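Local coordinates for protein cryptic loci regulator 2 (Schizosaccharomyces pombe 972h-, PDB 5IKJ) that promotes transcriptional silencing upstream of histone deacetylases and is required for proper nucleosome positioning at heterochromatic loci, at residues 335-340 and 386-391; 380-385 and 486-491; 392-397 and 493-498; 411-416 and 428-433. All coordinates share one frame; numbering follows the deposited sequence.

All four interactions belong to one curled, mixed beta sheet, and the segments of interactions 2 to 4 lie in the Clr2 region, which is related to SH3 domains. Interactions 1 and 2 lie about 8 Å apart, centre to centre. Strand 377-384, which supplies 380-385 to interaction 2, pairs with both strands of interaction 1, and its Ile382 N is probably hydrogen-bonded to Leu389 O. Interactions 3 and 4 are about 9 Å apart between centres and meet where Cys395 O lies 2.7 Å from Met412 N. Interactions 1 and 4 are about 16 Å apart between centres, yet Trp390 O still packs on Ile414 CD1. Glu387 ties interaction 1 to interaction 3 through Arg494 N and Tyr496 OH. The zinc ligands belong to none of these segments.

Interaction 1 of 4, residues 335-340 and 386-391; sequences NLFGIF and AEKLWI
Lys388 and Trp390 both lean on the ring of Phe337, which spans the gap between two strands that do not pair with each other. From CB outward, Lys388 first brings CG to 4.0 Å from Phe337 CZ. The chain then stays extended across the phenyl group at about a right angle, and CE makes the closer touch, 3.6 Å from Phe337 CZ. Beyond it NZ leaves the ring for a salt bridge with Glu230 and a hydrogen bond to Leu244 O. Phe337 meets Trp390 in a T-shaped pair with planes at 80°. The CE1 edge of Phe337 points at one face of the indole, 3.7 Å above its plane and toward the rim near CZ3 and CH2. Trp390 is anchored at NE1 by Asp234. Farther along, Phe340 CZ approaches Ile391 CD1 at 4.4 Å. Strands 333-340 and 387-390 each pair antiparallel with 377-384, where backbone hydrogen bonding joins Gly381 to Phe337, and the axes of 335-340 and 387-390 pass 9.4 Å apart. These are second neighbours of a beta sheet, bridged by aromatic packing across the strand between them.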
loop_
_atom_site.group_PDB
_atom_site.type_symbol
_atom_site.label_atom_id
_atom_site.label_comp_id
_atom_site.label_asym_id
_atom_site.label_seq_id
_atom_site.Cartn_x
_atom_site.Cartn_y
_atom_site.Cartn_z
ATOM N N ASN A 335 17.415 0.605 0.109
ATOM C CA ASN A 335 16.904 0.659 -1.255
ATOM C C ASN A 335 15.570 1.387 -1.285
ATOM O O ASN A 335 14.676 1.088 -0.487
ATOM C CB ASN A 335 16.754 -0.752 -1.842
ATOM C CG ASN A 335 15.849 -1.643 -1.013
ATOM O OD1 ASN A 335 16.190 -2.021 0.107
ATOM N ND2 ASN A 335 14.700 -2.005 -1.571
ATOM N N LEU A 336 15.448 2.344 -2.204
ATOM C CA LEU A 336 14.173 2.992 -2.461
ATOM C C LEU A 336 13.251 2.046 -3.222
ATOM O O LEU A 336 13.701 1.146 -3.937
ATOM C CB LEU A 336 14.377 4.273 -3.273
ATOM C CG LEU A 336 15.000 5.489 -2.587
ATOM C CD1 LEU A 336 15.656 6.383 -3.625
ATOM C CD2 LEU A 336 13.948 6.266 -1.811
ATOM N N PHE A 337 11.946 2.257 -3.068
ATOM C CA PHE A 337 10.963 1.480 -3.806
ATOM C C PHE A 337 9.672 2.278 -3.922
ATOM O O PHE A 337 9.405 3.186 -3.132
ATOM C CB PHE A 337 10.689 0.125 -3.136
ATOM C CG PHE A 337 10.246 0.233 -1.705
ATOM C CD1 PHE A 337 8.915 0.454 -1.391
ATOM C CD2 PHE A 337 11.159 0.102 -0.675
ATOM C CE1 PHE A 337 8.506 0.551 -0.076
ATOM C CE2 PHE A 337 10.756 0.195 0.644
ATOM C CZ PHE A 337 9.427 0.421 0.944
ATOM N N GLY A 338 8.873 1.923 -4.925
ATOM C CA GLY A 338 7.552 2.496 -5.083
ATOM C C GLY A 338 7.548 3.904 -5.638
ATOM O O GLY A 338 6.977 4.815 -5.029
ATOM N N ILE A 339 8.174 4.098 -6.799
ATOM C CA ILE A 339 8.169 5.407 -7.433
ATOM C C ILE A 339 6.753 5.748 -7.874
ATOM O O ILE A 339 5.990 4.875 -8.309
ATOM C CB ILE A 339 9.148 5.433 -8.620
ATOM C CG1 ILE A 339 9.377 6.870 -9.093
ATOM C CG2 ILE A 339 8.633 4.570 -9.764
ATOM C CD1 ILE A 339 10.561 7.025 -10.028
ATOM N N PHE A 340 6.392 7.024 -7.757
ATOM C CA PHE A 340 5.067 7.476 -8.153
ATOM C C PHE A 340 5.132 8.954 -8.505
ATOM O O PHE A 340 6.117 9.642 -8.226
ATOM C CB PHE A 340 4.038 7.233 -7.043
ATOM C CG PHE A 340 4.192 8.147 -5.865
ATOM C CD1 PHE A 340 5.173 7.917 -4.919
ATOM C CD2 PHE A 340 3.353 9.237 -5.704
ATOM C CE1 PHE A 340 5.317 8.756 -3.832
ATOM C CE2 PHE A 340 3.493 10.083 -4.619
ATOM C CZ PHE A 340 4.475 9.842 -3.683
ATOM N N ALA A 386 17.717 -2.528 8.693
ATOM C CA ALA A 386 16.802 -3.557 9.169
ATOM C C ALA A 386 15.338 -3.166 9.039
ATOM O O ALA A 386 14.474 -4.051 9.042
ATOM C CB ALA A 386 17.097 -3.881 10.635
ATOM N N GLU A 387 15.035 -1.876 8.918
ATOM C CA GLU A 387 13.675 -1.378 9.047
ATOM C C GLU A 387 13.137 -0.874 7.713
ATOM O O GLU A 387 13.893 -0.471 6.824
ATOM C CB GLU A 387 13.615 -0.256 10.086
ATOM C CG GLU A 387 13.955 -0.722 11.492
ATOM C CD GLU A 387 14.206 0.424 12.451
ATOM O OE1 GLU A 387 14.691 1.484 12.001
ATOM O OE2 GLU A 387 13.920 0.264 13.657
ATOM N N LYS A 388 11.813 -0.907 7.591
ATOM C CA LYS A 388 11.100 -0.380 6.438
ATOM C C LYS A 388 10.476 0.960 6.807
ATOM O O LYS A 388 9.911 1.111 7.894
ATOM C CB LYS A 388 10.011 -1.357 5.992
ATOM C CG LYS A 388 9.676 -1.328 4.510
ATOM C CD LYS A 388 8.669 -2.419 4.171
ATOM C CE LYS A 388 8.440 -2.544 2.673
ATOM N NZ LYS A 388 7.745 -3.816 2.333
ATOM N N LEU A 389 10.578 1.930 5.900
ATOM C CA LEU A 389 10.047 3.265 6.137
ATOM C C LEU A 389 9.153 3.682 4.981
ATOM O O LEU A 389 9.384 3.312 3.827
ATOM C CB LEU A 389 11.167 4.294 6.328
ATOM C CG LEU A 389 11.843 4.273 7.699
ATOM C CD1 LEU A 389 13.101 5.123 7.682
ATOM C CD2 LEU A 389 10.887 4.757 8.784
ATOM N N TRP A 390 8.128 4.463 5.311
ATOM C CA TRP A 390 7.103 4.851 4.355
ATOM C C TRP A 390 6.834 6.347 4.428
ATOM O O TRP A 390 7.215 7.033 5.382
ATOM C CB TRP A 390 5.776 4.130 4.619
ATOM C CG TRP A 390 5.773 2.631 4.465
ATOM C CD1 TRP A 390 5.993 1.702 5.448
ATOM C CD2 TRP A 390 5.494 1.887 3.270
ATOM N NE1 TRP A 390 5.880 0.434 4.934
ATOM C CE2 TRP A 390 5.576 0.518 3.601
ATOM C CE3 TRP A 390 5.189 2.245 1.954
ATOM C CZ2 TRP A 390 5.366 -0.491 2.660
ATOM C CZ3 TRP A 390 4.983 1.240 1.022
ATOM C CH2 TRP A 390 5.072 -0.111 1.380
ATOM N N ILE A 391 6.151 6.842 3.397
ATOM C CA ILE A 391 5.431 8.100 3.516
ATOM C C ILE A 391 4.247 7.891 4.454
ATOM O O ILE A 391 3.650 6.806 4.505
ATOM C CB ILE A 391 4.969 8.609 2.138
ATOM C CG1 ILE A 391 4.042 7.589 1.466
ATOM C CG2 ILE A 391 6.177 8.908 1.253
ATOM C CD1 ILE A 391 3.420 8.067 0.164
#

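Interaction 2 of 4, residues 380-385 and 486-491; sequences YGIFRG and CPFADV
Ile382 holds CG1 anti to its backbone N (chi1 -173°), and Phe488 does the same with its CG (chi1 -171°), and the two side chains reach toward each other tip to tip. The contact joins strand 381-384 to a short 3-10 turn, 488-490, that links strands 482-487 and 491-494. Ile382 CD1 sits over one face of the Phe488 ring in a CH-pi contact, 3.6 Å from its centroid. Arg384 comes at the same ring obliquely: CB and CG both lie by CZ, with CG 3.6 Å from Phe488 CZ. Its guanidinium plane is turned 77° from the phenyl plane, and the extended chain carries NE past the aromatic tip to the carbonyl of Val491. Trp334 meets the Phe488 ring edge-to-face, and Val425 of strand 425-436 also packs on it. Within the turn, Asp490 N bonds to Pro487 O and Val491 N to Phe488 O, which holds the turn in shape just before the carbonyl that Arg384 uses. That bond, Arg384 NE to Val491 O, is short at 2.8 Å but bent, hence weak. A water takes a hydrogen bond from Arg384 NH2 at 3.0 Å and gives one to Ala489 O at 3.3 Å.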
loop_
_atom_site.group_PDB
_atom_site.type_symbol
_atom_site.label_atom_id
_atom_site.label_comp_id
_atom_site.label_asym_id
_atom_site.label_seq_id
_atom_site.Cartn_x
_atom_site.Cartn_y
_atom_site.Cartn_z
ATOM N N TYR A 380 7.360 5.768 -2.495
ATOM C CA TYR A 380 6.487 5.349 -1.402
ATOM C C TYR A 380 7.271 5.105 -0.121
ATOM O O TYR A 380 6.793 5.420 0.977
ATOM C CB TYR A 380 5.740 4.078 -1.796
ATOM C CG TYR A 380 4.294 4.277 -2.157
ATOM C CD1 TYR A 380 3.921 4.653 -3.438
ATOM C CD2 TYR A 380 3.298 4.063 -1.221
ATOM C CE1 TYR A 380 2.592 4.820 -3.770
ATOM C CE2 TYR A 380 1.975 4.229 -1.540
ATOM C CZ TYR A 380 1.621 4.608 -2.813
ATOM O OH TYR A 380 0.288 4.765 -3.116
ATOM N N GLY A 381 8.462 4.530 -0.231
ATOM C CA GLY A 381 9.167 4.110 0.965
ATOM C C GLY A 381 10.609 3.763 0.671
ATOM O O GLY A 381 11.091 3.886 -0.456
ATOM N N ILE A 382 11.291 3.313 1.722
ATOM C CA ILE A 382 12.718 3.029 1.664
ATOM C C ILE A 382 13.067 2.058 2.782
ATOM O O ILE A 382 12.634 2.231 3.927
ATOM C CB ILE A 382 13.538 4.327 1.781
ATOM C CG1 ILE A 382 15.024 4.056 1.538
ATOM C CG2 ILE A 382 13.333 4.967 3.152
ATOM C CD1 ILE A 382 15.847 5.318 1.350
ATOM N N PHE A 383 13.835 1.022 2.460
ATOM C CA PHE A 383 14.428 0.173 3.485
ATOM C C PHE A 383 15.661 0.871 4.038
ATOM O O PHE A 383 16.578 1.209 3.281
ATOM C CB PHE A 383 14.811 -1.191 2.915
ATOM C CG PHE A 383 13.679 -2.172 2.855
ATOM C CD1 PHE A 383 13.317 -2.900 3.976
ATOM C CD2 PHE A 383 12.991 -2.384 1.674
ATOM C CE1 PHE A 383 12.277 -3.812 3.925
ATOM C CE2 PHE A 383 11.951 -3.296 1.615
ATOM C CZ PHE A 383 11.595 -4.011 2.742
ATOM N N ARG A 384 15.688 1.095 5.347
ATOM C CA ARG A 384 16.870 1.618 6.023
ATOM C C ARG A 384 17.431 0.484 6.871
ATOM O O ARG A 384 16.962 0.241 7.987
ATOM C CB ARG A 384 16.547 2.840 6.877
ATOM C CG ARG A 384 17.787 3.440 7.521
ATOM C CD ARG A 384 17.473 4.474 8.579
ATOM N NE ARG A 384 18.705 5.035 9.125
ATOM C CZ ARG A 384 19.484 4.417 10.009
ATOM N NH1 ARG A 384 19.166 3.210 10.459
ATOM N NH2 ARG A 384 20.589 5.007 10.442
ATOM N N GLY A 385 18.438 -0.204 6.340
ATOM C CA GLY A 385 19.021 -1.331 7.036
ATOM C C GLY A 385 17.990 -2.381 7.397
ATOM O O GLY A 385 17.433 -3.043 6.516
ATOM N N CYS A 486 15.011 16.978 5.780
ATOM C CA CYS A 486 16.335 16.508 6.143
ATOM C C CYS A 486 16.749 15.397 5.192
ATOM O O CYS A 486 15.892 14.703 4.633
ATOM C CB CYS A 486 16.374 15.984 7.586
ATOM S SG CYS A 486 15.454 14.450 7.840
ATOM N N PRO A 487 18.047 15.209 4.979
ATOM C CA PRO A 487 18.490 14.108 4.125
ATOM C C PRO A 487 18.315 12.768 4.822
ATOM O O PRO A 487 18.223 12.676 6.048
ATOM C CB PRO A 487 19.970 14.419 3.878
ATOM C CG PRO A 487 20.387 15.184 5.085
ATOM C CD PRO A 487 19.182 15.989 5.506
ATOM N N PHE A 488 18.263 11.716 4.005
ATOM C CA PHE A 488 18.234 10.358 4.535
ATOM C C PHE A 488 19.354 10.134 5.543
ATOM O O PHE A 488 19.216 9.313 6.456
ATOM C CB PHE A 488 18.337 9.366 3.373
ATOM C CG PHE A 488 18.108 7.929 3.756
ATOM C CD1 PHE A 488 17.139 7.578 4.681
ATOM C CD2 PHE A 488 18.847 6.925 3.154
ATOM C CE1 PHE A 488 16.931 6.250 5.014
ATOM C CE2 PHE A 488 18.643 5.600 3.479
ATOM C CZ PHE A 488 17.683 5.261 4.410
ATOM N N ALA A 489 20.463 10.867 5.402
ATOM C CA ALA A 489 21.589 10.724 6.320
ATOM C C ALA A 489 21.203 11.035 7.761
ATOM O O ALA A 489 21.834 10.522 8.692
ATOM C CB ALA A 489 22.733 11.638 5.882
ATOM N N ASP A 490 20.186 11.870 7.972
ATOM C CA ASP A 490 19.786 12.280 9.312
ATOM C C ASP A 490 18.585 11.506 9.837
ATOM O O ASP A 490 18.100 11.810 10.931
ATOM C CB ASP A 490 19.485 13.784 9.335
ATOM C CG ASP A 490 20.741 14.631 9.239
ATOM O OD1 ASP A 490 21.794 14.194 9.749
ATOM O OD2 ASP A 490 20.678 15.731 8.655
ATOM N N VAL A 491 18.090 10.525 9.089
ATOM C CA VAL A 491 17.062 9.616 9.579
ATOM C C VAL A 491 17.751 8.470 10.305
ATOM O O VAL A 491 18.632 7.807 9.744
ATOM C CB VAL A 491 16.188 9.095 8.427
ATOM C CG1 VAL A 491 15.124 8.140 8.953
ATOM C CG2 VAL A 491 15.539 10.254 7.686
HETATM O O HOH W 1 21.878 7.263 9.033
#

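Interaction 3 of 4, residues 392-397 and 493-498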
loop_
_atom_site.group_PDB
_atom_site.type_symbol
_atom_site.label_atom_id
_atom_site.label_comp_id
_atom_site.label_asym_id
_atom_site.label_seq_id
_atom_site.Cartn_x
_atom_site.Cartn_y
_atom_site.Cartn_z
ATOM N N ASN A 392 3.908 8.931 5.215
ATOM C CA ASN A 392 2.854 8.897 6.230
ATOM C C ASN A 392 3.324 8.161 7.477
ATOM O O ASN A 392 2.516 7.908 8.386
ATOM C CB ASN A 392 1.571 8.241 5.706
ATOM C CG ASN A 392 0.341 8.644 6.495
ATOM O OD1 ASN A 392 0.157 9.815 6.825
ATOM N ND2 ASN A 392 -0.511 7.670 6.802
ATOM N N ASP A 393 4.604 7.812 7.553
ATOM C CA ASP A 393 5.169 7.047 8.653
ATOM C C ASP A 393 5.786 7.990 9.685
ATOM O O ASP A 393 5.870 9.204 9.486
ATOM C CB ASP A 393 6.212 6.064 8.112
ATOM C CG ASP A 393 6.640 5.031 9.133
ATOM O OD1 ASP A 393 5.938 4.860 10.154
ATOM O OD2 ASP A 393 7.684 4.385 8.910
ATOM N N LEU A 394 6.213 7.413 10.809
ATOM C CA LEU A 394 6.875 8.149 11.878
ATOM C C LEU A 394 8.297 7.630 12.024
ATOM O O LEU A 394 8.506 6.420 12.163
ATOM C CB LEU A 394 6.115 7.999 13.200
ATOM C CG LEU A 394 4.605 8.236 13.121
ATOM C CD1 LEU A 394 3.935 7.889 14.441
ATOM C CD2 LEU A 394 4.304 9.676 12.727
ATOM N N CYS A 395 9.272 8.541 11.994
ATOM C CA CYS A 395 10.675 8.160 12.049
ATOM C C CYS A 395 11.433 9.083 12.992
ATOM O O CYS A 395 11.058 10.241 13.196
ATOM C CB CYS A 395 11.323 8.204 10.657
ATOM S SG CYS A 395 11.581 9.877 10.009
ATOM N N VAL A 396 12.510 8.551 13.563
ATOM C CA VAL A 396 13.412 9.309 14.421
ATOM C C VAL A 396 14.478 9.956 13.550
ATOM O O VAL A 396 14.964 9.350 12.588
ATOM C CB VAL A 396 14.042 8.393 15.490
ATOM C CG1 VAL A 396 15.014 9.168 16.370
ATOM C CG2 VAL A 396 12.961 7.736 16.339
ATOM N N ILE A 397 14.850 11.192 13.886
ATOM C CA ILE A 397 15.871 11.924 13.150
ATOM C C ILE A 397 16.866 12.515 14.139
ATOM O O ILE A 397 16.560 12.730 15.314
ATOM C CB ILE A 397 15.278 13.042 12.261
ATOM C CG1 ILE A 397 14.619 14.128 13.122
ATOM C CG2 ILE A 397 14.285 12.452 11.267
ATOM C CD1 ILE A 397 14.118 15.320 12.337
ATOM N N GLY A 493 15.963 5.907 12.222
ATOM C CA GLY A 493 15.213 4.670 12.198
ATOM C C GLY A 493 13.737 4.939 12.418
ATOM O O GLY A 493 13.286 6.083 12.426
ATOM N N ARG A 494 12.999 3.849 12.589
ATOM C CA ARG A 494 11.574 3.948 12.857
ATOM C C ARG A 494 11.315 4.473 14.263
ATOM O O ARG A 494 12.095 4.246 15.191
ATOM C CB ARG A 494 10.899 2.587 12.713
ATOM C CG ARG A 494 10.803 2.052 11.294
ATOM C CD ARG A 494 10.103 0.698 11.283
ATOM N NE ARG A 494 8.831 0.744 11.999
ATOM C CZ ARG A 494 8.032 -0.301 12.185
ATOM N NH1 ARG A 494 8.361 -1.492 11.706
ATOM N NH2 ARG A 494 6.898 -0.150 12.853
ATOM N N TRP A 495 10.201 5.182 14.408
ATOM C CA TRP A 495 9.612 5.444 15.712
ATOM C C TRP A 495 8.616 4.335 16.019
ATOM O O TRP A 495 7.787 3.986 15.173
ATOM C CB TRP A 495 8.917 6.807 15.729
ATOM C CG TRP A 495 8.162 7.109 16.993
ATOM C CD1 TRP A 495 8.629 7.776 18.089
ATOM C CD2 TRP A 495 6.801 6.766 17.284
ATOM N NE1 TRP A 495 7.643 7.867 19.043
ATOM C CE2 TRP A 495 6.512 7.253 18.574
ATOM C CE3 TRP A 495 5.800 6.090 16.580
ATOM C CZ2 TRP A 495 5.265 7.088 19.173
ATOM C CZ3 TRP A 495 4.562 5.926 17.177
ATOM C CH2 TRP A 495 4.305 6.423 18.460
ATOM N N TYR A 496 8.708 3.774 17.219
ATOM C CA TYR A 496 7.824 2.699 17.640
ATOM C C TYR A 496 6.896 3.185 18.745
ATOM O O TYR A 496 7.262 4.036 19.561
ATOM C CB TYR A 496 8.621 1.484 18.129
ATOM C CG TYR A 496 9.472 0.830 17.065
ATOM C CD1 TYR A 496 8.913 -0.033 16.133
ATOM C CD2 TYR A 496 10.837 1.067 17.000
ATOM C CE1 TYR A 496 9.689 -0.637 15.163
ATOM C CE2 TYR A 496 11.620 0.469 16.034
ATOM C CZ TYR A 496 11.041 -0.382 15.118
ATOM O OH TYR A 496 11.815 -0.982 14.152
ATOM N N GLU A 497 5.688 2.630 18.759
ATOM C CA GLU A 497 4.720 2.981 19.781
ATOM C C GLU A 497 5.331 2.724 21.161
ATOM O O GLU A 497 6.186 1.846 21.313
ATOM C CB GLU A 497 3.428 2.178 19.598
ATOM C CG GLU A 497 2.632 2.537 18.339
ATOM C CD GLU A 497 3.283 2.036 17.063
ATOM O OE1 GLU A 497 4.259 1.261 17.155
ATOM O OE2 GLU A 497 2.820 2.417 15.969
ATOM N N PRO A 498 4.922 3.484 22.180
ATOM C CA PRO A 498 5.645 3.420 23.463
ATOM C C PRO A 498 5.617 2.048 24.116
ATOM O O PRO A 498 6.548 1.712 24.860
ATOM C CB PRO A 498 4.934 4.477 24.319
ATOM C CG PRO A 498 3.583 4.626 23.710
ATOM C CD PRO A 498 3.750 4.372 22.244
HETATM O O HOH W 2 7.278 3.374 12.311
#
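A short antiparallel beta ladder, with two bridges between these segments, joins strand 394-397 to strand 491-494 in the curled sheet, with Cys395 opposite Arg494 and Val396 opposite Gly493. Two backbone bonds hold it. Val396 N gives to Gly493 O at 2.8 Å, and Trp495 N gives to Leu394 O at 3.1 Å; the second is nearly straight at the hydrogen (168°), although the donor stands above the carbonyl plane. Gly493 has backbone angles at which a CB would be jammed against the carbonyl oxygen of Leu492, so glycine suits the place.

Leu394 and Trp495 lie side by side and point the same way. Trp495 has CG anti to its backbone N (chi1 174°), and its benzo ring closes tightly on the leucine, with Leu394 CD1 only 3.4 Å from both CE3 and CZ3 of Trp495. Phe411 meets the indole too, and Gln434 OE1 accepts from NE1. An alanine in place of Trp495 would probably leave Leu394 CD1 and the Phe411 ring facing a gap and Gln434 without its N-H donor. Diagonally across the ladder, Val396 CG2 rests 3.8 Å from Arg494 O.

Near Asp393 and Arg494 a water joins the segments: it takes a bond from Arg494 NE at 3.1 Å and lies 2.9 Å from Asp393 OD1. Asp393 also makes salt bridges to Arg462 and Arg243, and Arg494 has Glu246 as its chief partner. The guanidinium of Arg494 is covered on one face by Tyr496 CE1, 3.4 Å above its centre.

Interaction 4 of 4, residues 411-416 and 428-433; sequences FMYISD and QGSLWT
Gln428 opens the pairing with Asp416 and Ser415. Its N gives to Asp416 O, while its carbonyl O is gripped by two donors, Ser415 N at 2.6 Å and Asp416 N at 3.0 Å. Two residues thus face one, a classic beta bulge, and the register shifts by one. The amide end of Gln428 goes to Glu483, as does Ser415 OG.

Gly429 follows, opposite Ile414. The strands run so close here that a CB would clash with Tyr413 O; the glycine CA itself is 3.1 Å from Tyr413 O, and Met412 SD sits 3.8 Å from Gly429 N. Ser430 O then accepts a hydrogen bond from Tyr413 N at 2.7 Å. The OG of Ser430, between N and the carbonyl carbon (chi1 47°), accepts from Trp432 NE1 at 3.0 Å while lying beside Tyr413 CB.

Leu431 turns to the other face with Met412, its CD2 3.9 Å from Met412 CE. Trp432 returns to the face of Ser430 and Tyr413 and bonds by N to Phe411 O. Phe411 CE1 touches Trp432 CB at 3.5 Å and CG just beyond, the rings near parallel (16°) but slid apart with little overlap. An alanine at Trp432 would probably leave Ser430 OG without its indole N-H donor and part of the Phe411 ring without its neighbour.

This hairpin of strands 411-419 and 425-436 is flanked by 394-397 and 377-384 along the first strand and by 472-476 and 482-487 along the second; Phe411 and Tyr413 pack on Leu394, which also touches helix 461-469.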
loop_
_atom_site.group_PDB
_atom_site.type_symbol
_atom_site.label_atom_id
_atom_site.label_comp_id
_atom_site.label_asym_id
_atom_site.label_seq_id
_atom_site.Cartn_x
_atom_site.Cartn_y
_atom_site.Cartn_z
ATOM N N PHE A 411 9.967 12.672 16.816
ATOM C CA PHE A 411 9.879 11.982 15.537
ATOM C C PHE A 411 9.424 12.962 14.466
ATOM O O PHE A 411 8.841 14.010 14.761
ATOM C CB PHE A 411 8.918 10.790 15.607
ATOM C CG PHE A 411 7.529 11.154 16.057
ATOM C CD1 PHE A 411 6.628 11.733 15.178
ATOM C CD2 PHE A 411 7.122 10.905 17.355
ATOM C CE1 PHE A 411 5.350 12.063 15.589
ATOM C CE2 PHE A 411 5.844 11.233 17.771
ATOM C CZ PHE A 411 4.958 11.812 16.886
ATOM N N MET A 412 9.701 12.602 13.216
ATOM C CA MET A 412 9.143 13.284 12.056
ATOM C C MET A 412 7.946 12.495 11.548
ATOM O O MET A 412 8.020 11.270 11.404
ATOM C CB MET A 412 10.179 13.432 10.939
ATOM C CG MET A 412 9.579 13.837 9.583
ATOM S SD MET A 412 10.769 13.898 8.234
ATOM C CE MET A 412 11.674 15.390 8.635
ATOM N N TYR A 413 6.851 13.198 11.278
ATOM C CA TYR A 413 5.690 12.620 10.603
ATOM C C TYR A 413 5.894 12.838 9.107
ATOM O O TYR A 413 5.707 13.944 8.596
ATOM C CB TYR A 413 4.408 13.262 11.119
ATOM C CG TYR A 413 3.132 12.818 10.438
ATOM C CD1 TYR A 413 3.047 11.598 9.778
ATOM C CD2 TYR A 413 2.006 13.630 10.458
ATOM C CE1 TYR A 413 1.873 11.203 9.158
ATOM C CE2 TYR A 413 0.833 13.246 9.843
ATOM C CZ TYR A 413 0.770 12.032 9.194
ATOM O OH TYR A 413 -0.404 11.651 8.581
ATOM N N ILE A 414 6.280 11.773 8.404
ATOM C CA ILE A 414 6.788 11.905 7.044
ATOM C C ILE A 414 5.650 12.256 6.096
ATOM O O ILE A 414 4.608 11.588 6.070
ATOM C CB ILE A 414 7.496 10.612 6.610
ATOM C CG1 ILE A 414 8.680 10.316 7.536
ATOM C CG2 ILE A 414 7.976 10.717 5.164
ATOM C CD1 ILE A 414 9.273 8.933 7.351
ATOM N N SER A 415 5.855 13.307 5.304
ATOM C CA SER A 415 4.912 13.711 4.271
ATOM C C SER A 415 5.320 13.256 2.881
ATOM O O SER A 415 4.449 12.962 2.055
ATOM C CB SER A 415 4.761 15.237 4.260
ATOM O OG SER A 415 4.118 15.698 5.434
ATOM N N ASP A 416 6.619 13.190 2.606
ATOM C CA ASP A 416 7.103 12.976 1.252
ATOM C C ASP A 416 8.523 12.434 1.323
ATOM O O ASP A 416 9.308 12.852 2.178
ATOM C CB ASP A 416 7.067 14.284 0.449
ATOM C CG ASP A 416 6.959 14.052 -1.044
ATOM O OD1 ASP A 416 7.378 12.976 -1.517
ATOM O OD2 ASP A 416 6.452 14.951 -1.750
ATOM N N GLN A 428 10.659 14.733 3.953
ATOM C CA GLN A 428 9.911 15.937 4.291
ATOM C C GLN A 428 8.754 15.558 5.202
ATOM O O GLN A 428 8.008 14.618 4.904
ATOM C CB GLN A 428 9.387 16.643 3.035
ATOM C CG GLN A 428 8.627 17.934 3.329
ATOM C CD GLN A 428 7.834 18.433 2.140
ATOM O OE1 GLN A 428 8.390 18.686 1.071
ATOM N NE2 GLN A 428 6.526 18.571 2.320
ATOM N N GLY A 429 8.603 16.288 6.301
ATOM C CA GLY A 429 7.488 16.047 7.198
ATOM C C GLY A 429 7.498 17.035 8.343
ATOM O O GLY A 429 8.385 17.887 8.457
ATOM N N SER A 430 6.484 16.907 9.193
ATOM C CA SER A 430 6.350 17.737 10.379
ATOM C C SER A 430 7.057 17.089 11.563
ATOM O O SER A 430 7.151 15.862 11.661
ATOM C CB SER A 430 4.875 17.965 10.712
ATOM O OG SER A 430 4.150 16.747 10.665
ATOM N N LEU A 431 7.550 17.931 12.467
ATOM C CA LEU A 431 8.316 17.495 13.625
ATOM C C LEU A 431 7.453 17.589 14.876
ATOM O O LEU A 431 6.734 18.573 15.072
ATOM C CB LEU A 431 9.578 18.347 13.791
ATOM C CG LEU A 431 10.442 18.483 12.533
ATOM C CD1 LEU A 431 11.589 19.450 12.773
ATOM C CD2 LEU A 431 10.967 17.126 12.085
ATOM N N TRP A 432 7.534 16.564 15.722
ATOM C CA TRP A 432 6.687 16.453 16.898
ATOM C C TRP A 432 7.521 16.106 18.122
ATOM O O TRP A 432 8.656 15.635 18.019
ATOM C CB TRP A 432 5.608 15.377 16.719
ATOM C CG TRP A 432 4.670 15.623 15.584
ATOM C CD1 TRP A 432 4.971 15.626 14.253
ATOM C CD2 TRP A 432 3.266 15.883 15.678
ATOM N NE1 TRP A 432 3.842 15.882 13.514
ATOM C CE2 TRP A 432 2.782 16.043 14.365
ATOM C CE3 TRP A 432 2.372 16.000 16.745
ATOM C CZ2 TRP A 432 1.444 16.315 14.092
ATOM C CZ3 TRP A 432 1.047 16.271 16.473
ATOM C CH2 TRP A 432 0.594 16.425 15.157
ATOM N N THR A 433 6.928 16.344 19.288
ATOM C CA THR A 433 7.440 15.850 20.555
ATOM C C THR A 433 6.351 15.027 21.230
ATOM O O THR A 433 5.157 15.254 21.013
ATOM C CB THR A 433 7.881 16.997 21.479
ATOM O OG1 THR A 433 8.607 16.464 22.594
ATOM C CG2 THR A 433 6.680 17.787 21.994
#